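Local coordinates for protein xylooligosaccharide oxidase (Myceliophthora thermophila, PDB 5L6G) that oxidises the C1 hydroxyl of xylooligosaccharides and related sugars to lactones with a bicovalently bound FAD, reducing molecular oxygen to hydrogen peroxide, at residues Ile64-Thr69 / Leu112-Asn117; Ala133-Ile138 / Phe150-Cys155. All coordinates share one frame; numbering follows the deposited sequence.

Contact 1. Residues Ile64-Thr69 / Leu112-Asn117. With NAG (2-acetamido-2-deoxy-beta-D-glucopyranose), chain B.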
loop_
_atom_site.group_PDB
_atom_site.type_symbol
_atom_site.label_atom_id
_atom_site.label_comp_id
_atom_site.label_asym_id
_atom_site.label_seq_id
_atom_site.Cartn_x
_atom_site.Cartn_y
_atom_site.Cartn_z
ATOM N N ILE A 64 22.544 2.091 -9.487
ATOM C CA ILE A 64 21.142 2.198 -9.899
ATOM C C ILE A 64 21.031 1.802 -11.355
ATOM O O ILE A 64 21.531 2.509 -12.235
ATOM C CB ILE A 64 20.611 3.634 -9.702
ATOM C CG1 ILE A 64 20.704 4.029 -8.231
ATOM C CG2 ILE A 64 19.175 3.721 -10.215
ATOM C CD1 ILE A 64 20.299 5.464 -7.942
ATOM N N ALA A 65 20.425 0.646 -11.593
ATOM C CA ALA A 65 20.137 0.197 -12.943
ATOM C C ALA A 65 18.862 0.907 -13.377
ATOM O O ALA A 65 17.959 1.116 -12.583
ATOM C CB ALA A 65 19.959 -1.315 -12.982
ATOM N N LYS A 66 18.808 1.258 -14.650
ATOM C CA LYS A 66 17.731 2.046 -15.196
ATOM C C LYS A 66 17.115 1.276 -16.387
ATOM O O LYS A 66 17.224 1.696 -17.530
ATOM C CB LYS A 66 18.327 3.387 -15.600
ATOM C CG LYS A 66 17.354 4.452 -16.008
ATOM C CD LYS A 66 18.096 5.759 -16.287
ATOM C CE LYS A 66 19.007 5.695 -17.501
ATOM N NZ LYS A 66 19.488 7.061 -17.850
ATOM N N PRO A 67 16.485 0.127 -16.114
ATOM C CA PRO A 67 16.043 -0.720 -17.220
ATOM C C PRO A 67 14.956 -0.076 -18.083
ATOM O O PRO A 67 14.107 0.640 -17.565
ATOM C CB PRO A 67 15.461 -1.952 -16.512
ATOM C CG PRO A 67 15.115 -1.480 -15.153
ATOM C CD PRO A 67 16.228 -0.521 -14.825
ATOM N N ALA A 68 15.032 -0.324 -19.386
ATOM C CA ALA A 68 13.940 -0.048 -20.338
ATOM C C ALA A 68 13.210 -1.309 -20.797
ATOM O O ALA A 68 12.205 -1.217 -21.494
ATOM C CB ALA A 68 14.488 0.682 -21.558
ATOM N N THR A 69 13.717 -2.480 -20.430
ATOM C CA THR A 69 13.062 -3.717 -20.797
ATOM C C THR A 69 13.378 -4.817 -19.813
ATOM O O THR A 69 14.335 -4.741 -19.046
ATOM C CB THR A 69 13.512 -4.193 -22.185
ATOM O OG1 THR A 69 13.136 -5.567 -22.363
ATOM C CG2 THR A 69 15.023 -4.049 -22.327
ATOM N N LEU A 112 12.735 1.352 -11.869
ATOM C CA LEU A 112 11.782 0.905 -12.874
ATOM C C LEU A 112 10.960 2.031 -13.482
ATOM O O LEU A 112 10.105 1.775 -14.320
ATOM C CB LEU A 112 10.821 -0.108 -12.247
ATOM C CG LEU A 112 11.476 -1.367 -11.677
ATOM C CD1 LEU A 112 10.399 -2.222 -11.046
ATOM C CD2 LEU A 112 12.194 -2.168 -12.756
ATOM N N ASP A 113 11.256 3.273 -13.098
ATOM C CA ASP A 113 10.421 4.416 -13.461
ATOM C C ASP A 113 10.484 4.833 -14.918
ATOM O O ASP A 113 9.648 5.607 -15.357
ATOM C CB ASP A 113 10.708 5.628 -12.552
ATOM C CG ASP A 113 12.024 6.320 -12.867
ATOM O OD1 ASP A 113 12.918 5.723 -13.477
ATOM O OD2 ASP A 113 12.180 7.496 -12.480
ATOM N N ARG A 114 11.438 4.309 -15.679
ATOM C CA ARG A 114 11.430 4.515 -17.123
ATOM C C ARG A 114 10.470 3.518 -17.826
ATOM O O ARG A 114 10.148 3.693 -18.980
ATOM C CB ARG A 114 12.848 4.473 -17.714
ATOM C CG ARG A 114 13.947 5.266 -16.963
ATOM C CD ARG A 114 13.561 6.658 -16.404
ATOM N NE ARG A 114 14.730 7.536 -16.104
ATOM C CZ ARG A 114 15.456 7.555 -14.966
ATOM N NH1 ARG A 114 15.183 6.761 -13.941
ATOM N NH2 ARG A 114 16.485 8.396 -14.844
ATOM N N MET A 115 9.987 2.510 -17.106
ATOM C CA MET A 115 9.050 1.526 -17.633
ATOM C C MET A 115 7.648 1.768 -17.055
ATOM O O MET A 115 7.297 1.230 -16.029
ATOM C CB MET A 115 9.533 0.109 -17.324
ATOM C CG MET A 115 10.848 -0.219 -17.992
ATOM S SD MET A 115 11.532 -1.774 -17.397
ATOM C CE MET A 115 10.489 -2.965 -18.259
ATOM N N TYR A 116 6.867 2.607 -17.722
ATOM C CA TYR A 116 5.572 3.014 -17.186
ATOM C C TYR A 116 4.439 2.889 -18.191
ATOM O O TYR A 116 3.377 3.470 -17.992
ATOM C CB TYR A 116 5.644 4.454 -16.682
ATOM C CG TYR A 116 6.081 5.462 -17.729
ATOM C CD1 TYR A 116 5.185 5.941 -18.699
ATOM C CD2 TYR A 116 7.382 5.948 -17.749
ATOM C CE1 TYR A 116 5.586 6.857 -19.659
ATOM C CE2 TYR A 116 7.799 6.863 -18.707
ATOM C CZ TYR A 116 6.893 7.319 -19.656
ATOM O OH TYR A 116 7.300 8.238 -20.598
ATOM N N ASN A 117 4.645 2.141 -19.266
ATOM C CA ASN A 117 3.605 2.027 -20.271
ATOM C C ASN A 117 2.412 1.223 -19.808
ATOM O O ASN A 117 2.547 0.231 -19.099
ATOM C CB ASN A 117 4.140 1.424 -21.564
ATOM C CG ASN A 117 4.897 2.425 -22.397
ATOM O OD1 ASN A 117 4.923 3.626 -22.107
ATOM N ND2 ASN A 117 5.514 1.938 -23.444
HETATM C C1 NAG B . 6.223 2.841 -24.304
HETATM C C2 NAG B . 7.623 2.406 -24.663
HETATM C C3 NAG B . 8.270 3.284 -25.726
HETATM C C4 NAG B . 7.315 3.589 -26.869
HETATM C C5 NAG B . 5.960 4.058 -26.357
HETATM C C6 NAG B . 4.971 4.104 -27.526
HETATM C C7 NAG B . 8.791 1.334 -22.789
HETATM C C8 NAG B . 9.631 1.538 -21.568
HETATM N N2 NAG B . 8.425 2.424 -23.450
HETATM O O3 NAG B . 9.385 2.564 -26.195
HETATM O O4 NAG B . 7.815 4.642 -27.676
HETATM O O5 NAG B . 5.425 3.170 -25.410
HETATM O O6 NAG B . 3.651 4.216 -27.044
HETATM O O7 NAG B . 8.508 0.185 -23.117
HETATM O O HOH W 1 13.405 2.293 -15.453
#
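Arg114 NH1 is gripped by two carboxylates, those of Asp113 and Asp49, while one face of its guanidinium lies against the aliphatic chain of Lys66. Asp113 OD1 takes the N-H through its syn lone pair, with an N-H...O angle of 147°; OD1 lies somewhat out of the guanidinium plane. A bend at chi2 (-41°) turns the Arg114 chain so that NH1 meets Asp113 OD1, and Lys66 CD sits over the centre of one guanidinium face, 3.4 Å from Arg114 NH2. Arginine and lysine suit this partly exposed place because their methylenes pack although the like charges end close, Lys66 NZ 4.5 Å from Arg114 NH2, a repulsion the carboxylates probably offset. An alanine in place of Arg114 would probably cost Asp113 and Asp49 their shared cation and leave the Lys66 methylenes without the flat surface they pack on.

The backbones meet through water: it donates to Pro67 O at 2.8 Å and accepts from Arg114 N, inside the type I turn Leu112-Met115 that Met115 N closes onto Leu112 O. Pro67 supplies a rigid apolar plate, its CG 3.8 Å from Leu112 CD2. Flexible Met115 follows the backbone beyond Pro67, with CG 3.4 Å from Pro67 O; a turn at chi3 (76°) brings CE to 3.7 Å from Thr69 CA, just where Thr69 caps helix 70-83. Leu112 also touches FAD.

Asn117 ND2 carries an N-linked glycan, whose acetyl methyl C8 lies 3.4 Å from Arg114 O. With no direct hydrogen bond between them, the two segments are joined by apolar packing, one bridging water and a guanidinium whose charge is probably offset by two carboxylates.

Contact 2. Residues Ala133-Ile138 / Phe150-Cys155. With FAD (flavin-adenine dinucleotide), chain D; XYP (beta-D-xylopyranose), chain H.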
loop_
_atom_site.group_PDB
_atom_site.type_symbol
_atom_site.label_atom_id
_atom_site.label_comp_id
_atom_site.label_asym_id
_atom_site.label_seq_id
_atom_site.Cartn_x
_atom_site.Cartn_y
_atom_site.Cartn_z
ATOM N N ALA A 133 4.917 2.017 -13.631
ATOM C CA ALA A 133 3.748 2.882 -13.810
ATOM C C ALA A 133 3.194 3.283 -12.434
ATOM O O ALA A 133 3.046 2.450 -11.533
ATOM C CB ALA A 133 2.661 2.206 -14.660
ATOM N N ARG A 134 2.878 4.564 -12.297
ATOM C CA ARG A 134 2.313 5.085 -11.082
ATOM C C ARG A 134 0.812 5.146 -11.230
ATOM O O ARG A 134 0.286 5.151 -12.364
ATOM C CB ARG A 134 2.903 6.450 -10.771
ATOM C CG ARG A 134 4.407 6.416 -10.565
ATOM C CD ARG A 134 4.963 7.815 -10.552
ATOM N NE ARG A 134 6.414 7.837 -10.563
ATOM C CZ ARG A 134 7.198 7.799 -9.483
ATOM N NH1 ARG A 134 6.687 7.761 -8.260
ATOM N NH2 ARG A 134 8.512 7.833 -9.636
ATOM N N LEU A 135 0.129 5.166 -10.082
ATOM C CA LEU A 135 -1.306 4.958 -10.048
ATOM C C LEU A 135 -2.058 6.006 -10.847
ATOM O O LEU A 135 -3.030 5.673 -11.491
ATOM C CB LEU A 135 -1.815 4.918 -8.612
ATOM C CG LEU A 135 -1.215 3.833 -7.710
ATOM C CD1 LEU A 135 -1.891 3.868 -6.342
ATOM C CD2 LEU A 135 -1.352 2.453 -8.361
ATOM N N GLY A 136 -1.624 7.272 -10.777
ATOM C CA GLY A 136 -2.292 8.346 -11.491
ATOM C C GLY A 136 -2.241 8.173 -12.998
ATOM O O GLY A 136 -3.210 8.429 -13.707
ATOM N N HIS A 137 -1.103 7.717 -13.485
ATOM C CA HIS A 137 -0.929 7.420 -14.901
ATOM C C HIS A 137 -1.802 6.251 -15.334
ATOM O O HIS A 137 -2.442 6.315 -16.387
ATOM C CB HIS A 137 0.540 7.108 -15.193
ATOM C CG HIS A 137 0.816 6.756 -16.619
ATOM N ND1 HIS A 137 0.499 7.590 -17.674
ATOM C CD2 HIS A 137 1.367 5.653 -17.165
ATOM C CE1 HIS A 137 0.867 7.020 -18.807
ATOM N NE2 HIS A 137 1.404 5.845 -18.522
ATOM N N ILE A 138 -1.812 5.194 -14.521
ATOM C CA ILE A 138 -2.598 4.007 -14.836
ATOM C C ILE A 138 -4.076 4.399 -14.914
ATOM O O ILE A 138 -4.754 4.114 -15.909
ATOM C CB ILE A 138 -2.401 2.918 -13.779
ATOM C CG1 ILE A 138 -0.956 2.435 -13.792
ATOM C CG2 ILE A 138 -3.362 1.762 -14.029
ATOM C CD1 ILE A 138 -0.544 1.637 -12.590
ATOM N N PHE A 150 -9.166 -0.077 -12.297
ATOM C CA PHE A 150 -9.114 -1.100 -11.273
ATOM C C PHE A 150 -9.049 -0.458 -9.885
ATOM O O PHE A 150 -8.981 0.784 -9.764
ATOM C CB PHE A 150 -8.060 -2.189 -11.527
ATOM C CG PHE A 150 -6.623 -1.750 -11.476
ATOM C CD1 PHE A 150 -5.930 -1.701 -10.279
ATOM C CD2 PHE A 150 -5.926 -1.526 -12.658
ATOM C CE1 PHE A 150 -4.589 -1.356 -10.251
ATOM C CE2 PHE A 150 -4.579 -1.190 -12.641
ATOM C CZ PHE A 150 -3.911 -1.109 -11.434
ATOM N N SER A 151 -9.169 -1.275 -8.847
ATOM C CA SER A 151 -9.190 -0.747 -7.493
ATOM C C SER A 151 -7.771 -0.509 -6.973
ATOM O O SER A 151 -6.983 -1.427 -6.892
ATOM C CB SER A 151 -9.917 -1.723 -6.573
ATOM O OG SER A 151 -10.233 -1.096 -5.344
ATOM N N HIS A 152 -7.448 0.736 -6.621
ATOM C CA HIS A 152 -6.137 1.041 -6.080
ATOM C C HIS A 152 -6.185 2.210 -5.106
ATOM O O HIS A 152 -7.224 2.830 -4.905
ATOM C CB HIS A 152 -5.123 1.297 -7.196
ATOM C CG HIS A 152 -5.556 2.324 -8.201
ATOM N ND1 HIS A 152 -5.620 3.671 -7.912
ATOM C CD2 HIS A 152 -5.897 2.202 -9.508
ATOM C CE1 HIS A 152 -6.021 4.330 -8.986
ATOM N NE2 HIS A 152 -6.187 3.462 -9.972
ATOM N N GLY A 153 -5.032 2.508 -4.518
ATOM C CA GLY A 153 -4.906 3.523 -3.524
ATOM C C GLY A 153 -5.072 4.915 -4.085
ATOM O O GLY A 153 -5.177 5.118 -5.284
ATOM N N THR A 154 -5.112 5.874 -3.175
ATOM C CA THR A 154 -5.145 7.270 -3.508
ATOM C C THR A 154 -3.671 7.612 -3.611
ATOM O O THR A 154 -2.831 6.928 -3.032
ATOM C CB THR A 154 -5.747 8.096 -2.353
ATOM O OG1 THR A 154 -4.813 8.142 -1.268
ATOM C CG2 THR A 154 -7.064 7.478 -1.830
ATOM N N CYS A 155 -3.321 8.679 -4.287
ATOM C CA CYS A 155 -1.908 9.044 -4.337
ATOM C C CYS A 155 -1.408 8.703 -5.732
ATOM O O CYS A 155 -0.970 7.581 -5.978
ATOM C CB CYS A 155 -1.039 8.301 -3.289
ATOM S SG CYS A 155 -1.150 8.800 -1.539
HETATM P PA FAD D . 8.701 1.206 -3.757
HETATM O O1A FAD D . 9.266 1.420 -5.142
HETATM O O2A FAD D . 9.402 1.900 -2.633
HETATM O O5B FAD D . 8.487 -0.329 -3.491
HETATM C C5B FAD D . 7.931 -0.856 -2.283
HETATM C C4B FAD D . 8.336 -2.304 -2.122
HETATM O O4B FAD D . 7.853 -3.057 -3.237
HETATM C C3B FAD D . 9.845 -2.494 -2.100
HETATM O O3B FAD D . 10.162 -3.612 -1.299
HETATM C C2B FAD D . 10.175 -2.808 -3.536
HETATM O O2B FAD D . 11.413 -3.487 -3.704
HETATM C C1B FAD D . 8.965 -3.618 -3.944
HETATM N N9A FAD D . 8.749 -3.526 -5.390
HETATM C C8A FAD D . 8.589 -2.438 -6.138
HETATM N N7A FAD D . 8.435 -2.768 -7.442
HETATM C C5A FAD D . 8.489 -4.099 -7.484
HETATM C C6A FAD D . 8.428 -5.094 -8.552
HETATM N N6A FAD D . 8.233 -4.637 -9.804
HETATM N N1A FAD D . 8.573 -6.390 -8.208
HETATM C C2A FAD D . 8.748 -6.807 -6.951
HETATM N N3A FAD D . 8.814 -5.930 -5.905
HETATM C C4A FAD D . 8.692 -4.596 -6.142
HETATM N N1 FAD D . -1.151 2.469 0.232
HETATM C C2 FAD D . -2.454 2.046 0.216
HETATM O O2 FAD D . -2.705 0.825 0.420
HETATM N N3 FAD D . -3.463 2.912 -0.052
HETATM C C4 FAD D . -3.248 4.222 -0.324
HETATM O O4 FAD D . -4.177 5.042 -0.573
HETATM C C4X FAD D . -1.869 4.754 -0.317
HETATM N N5 FAD D . -1.559 6.058 -0.574
HETATM C C5X FAD D . -0.259 6.535 -0.594
HETATM C C6 FAD D . 0.051 7.870 -0.888
HETATM C C7 FAD D . 1.387 8.300 -0.875
HETATM C C7M FAD D . 1.674 9.750 -1.176
HETATM C C8 FAD D . 2.510 7.337 -0.601
HETATM C C8M FAD D . 3.973 7.760 -0.655
HETATM C C9 FAD D . 2.177 6.015 -0.326
HETATM C C9A FAD D . 0.841 5.575 -0.294
HETATM N N10 FAD D . 0.489 4.232 0.007
HETATM C C10 FAD D . -0.828 3.768 0.005
HETATM C "C1'" FAD D . 1.496 3.225 0.321
HETATM C "C2'" FAD D . 1.944 2.466 -0.887
HETATM O "O2'" FAD D . 0.928 1.505 -1.186
HETATM C "C3'" FAD D . 3.208 1.731 -0.479
HETATM O "O3'" FAD D . 4.210 2.644 -0.016
HETATM C "C4'" FAD D . 3.730 0.957 -1.693
HETATM O "O4'" FAD D . 4.406 -0.222 -1.234
HETATM C "C5'" FAD D . 4.630 1.849 -2.511
HETATM O "O5'" FAD D . 4.819 1.278 -3.808
HETATM P P FAD D . 5.986 1.865 -4.692
HETATM O O1P FAD D . 6.189 1.042 -5.925
HETATM O O2P FAD D . 5.791 3.336 -4.879
HETATM O O3P FAD D . 7.212 1.801 -3.663
HETATM O O1 XYP H . -3.807 5.742 3.047
HETATM C C1 XYP H . -3.168 6.822 2.370
HETATM C C2 XYP H . -4.151 7.985 2.244
HETATM C C3 XYP H . -3.461 9.234 1.711
HETATM C C4 XYP H . -2.224 9.549 2.546
HETATM C C5 XYP H . -1.305 8.325 2.645
HETATM O O2 XYP H . -5.189 7.585 1.349
HETATM O O3 XYP H . -4.384 10.336 1.648
HETATM O O4 XYP H . -1.470 10.598 1.925
HETATM O O5 XYP H . -2.009 7.177 3.107
#
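Leu135 lies against His152 and Gly153 within the PCMH-type FAD-binding domain, where the first turn of helix 135-146 backs the loop that carries the flavin. The apolar contacts come first. Leu135 CB lies over a face of the His152 imidazole, and its CD1 reaches 3.7 Å from Gly153 O; a branched leucine can meet ring and backbone together. One turn on, Ile138 CG2 touches Phe150 CE2 at 3.5 Å. Within the loop, His152 CD2 lies over one face of the Phe150 ring, toward its rim.

Hydrogen bonds set the loop's shape. His152 CG sits between backbone N and carbonyl carbon (chi1 53°), which swings ND1 back to donate almost straight to Gly153 O at 3.0 Å, N-H...O angle 171°, in the ring plane. Thr154 N donates to flavin O4 at 2.9 Å, a bond that would tend to polarise this carbonyl. Thr154 OG1 is hydrogen-bonded to xylose O2 at 2.7 Å, a sugar held also by Arg272, Glu412 and Tyr451.

Gly153 suits its place because a beta carbon there would run into FAD C4. Cys155, with His94, makes the bicovalent attachment, and its positive phi (106°) is unusual for a residue with a side chain. Its sulfur, SG, is bonded to FAD C6 at 1.7 Å.

How the contacts relate
Both contacts lie in the PCMH-type FAD-binding domain and follow one another along the chain, neither nesting nor crossing. From the N terminus, segment 64-69 begins at the end of strand 63-65, and contact 1 closes the long excursion through helix 70-83 and strands 87-90 and 108-111, with His94 between the two strands. Strands 118-120 and 127-129 then carry the chain to contact 2, whose much shorter loop holds the rest of helix 135-146 and strand 148-149. The two meet directly where Tyr116 O packs 3.1 Å from His137 CD2. Contact 1 thus ties the smaller mixed sheet and its helix to the loop 112-117, which bears a glycan, and contact 2 ties helix 135-146 to the flavin loop.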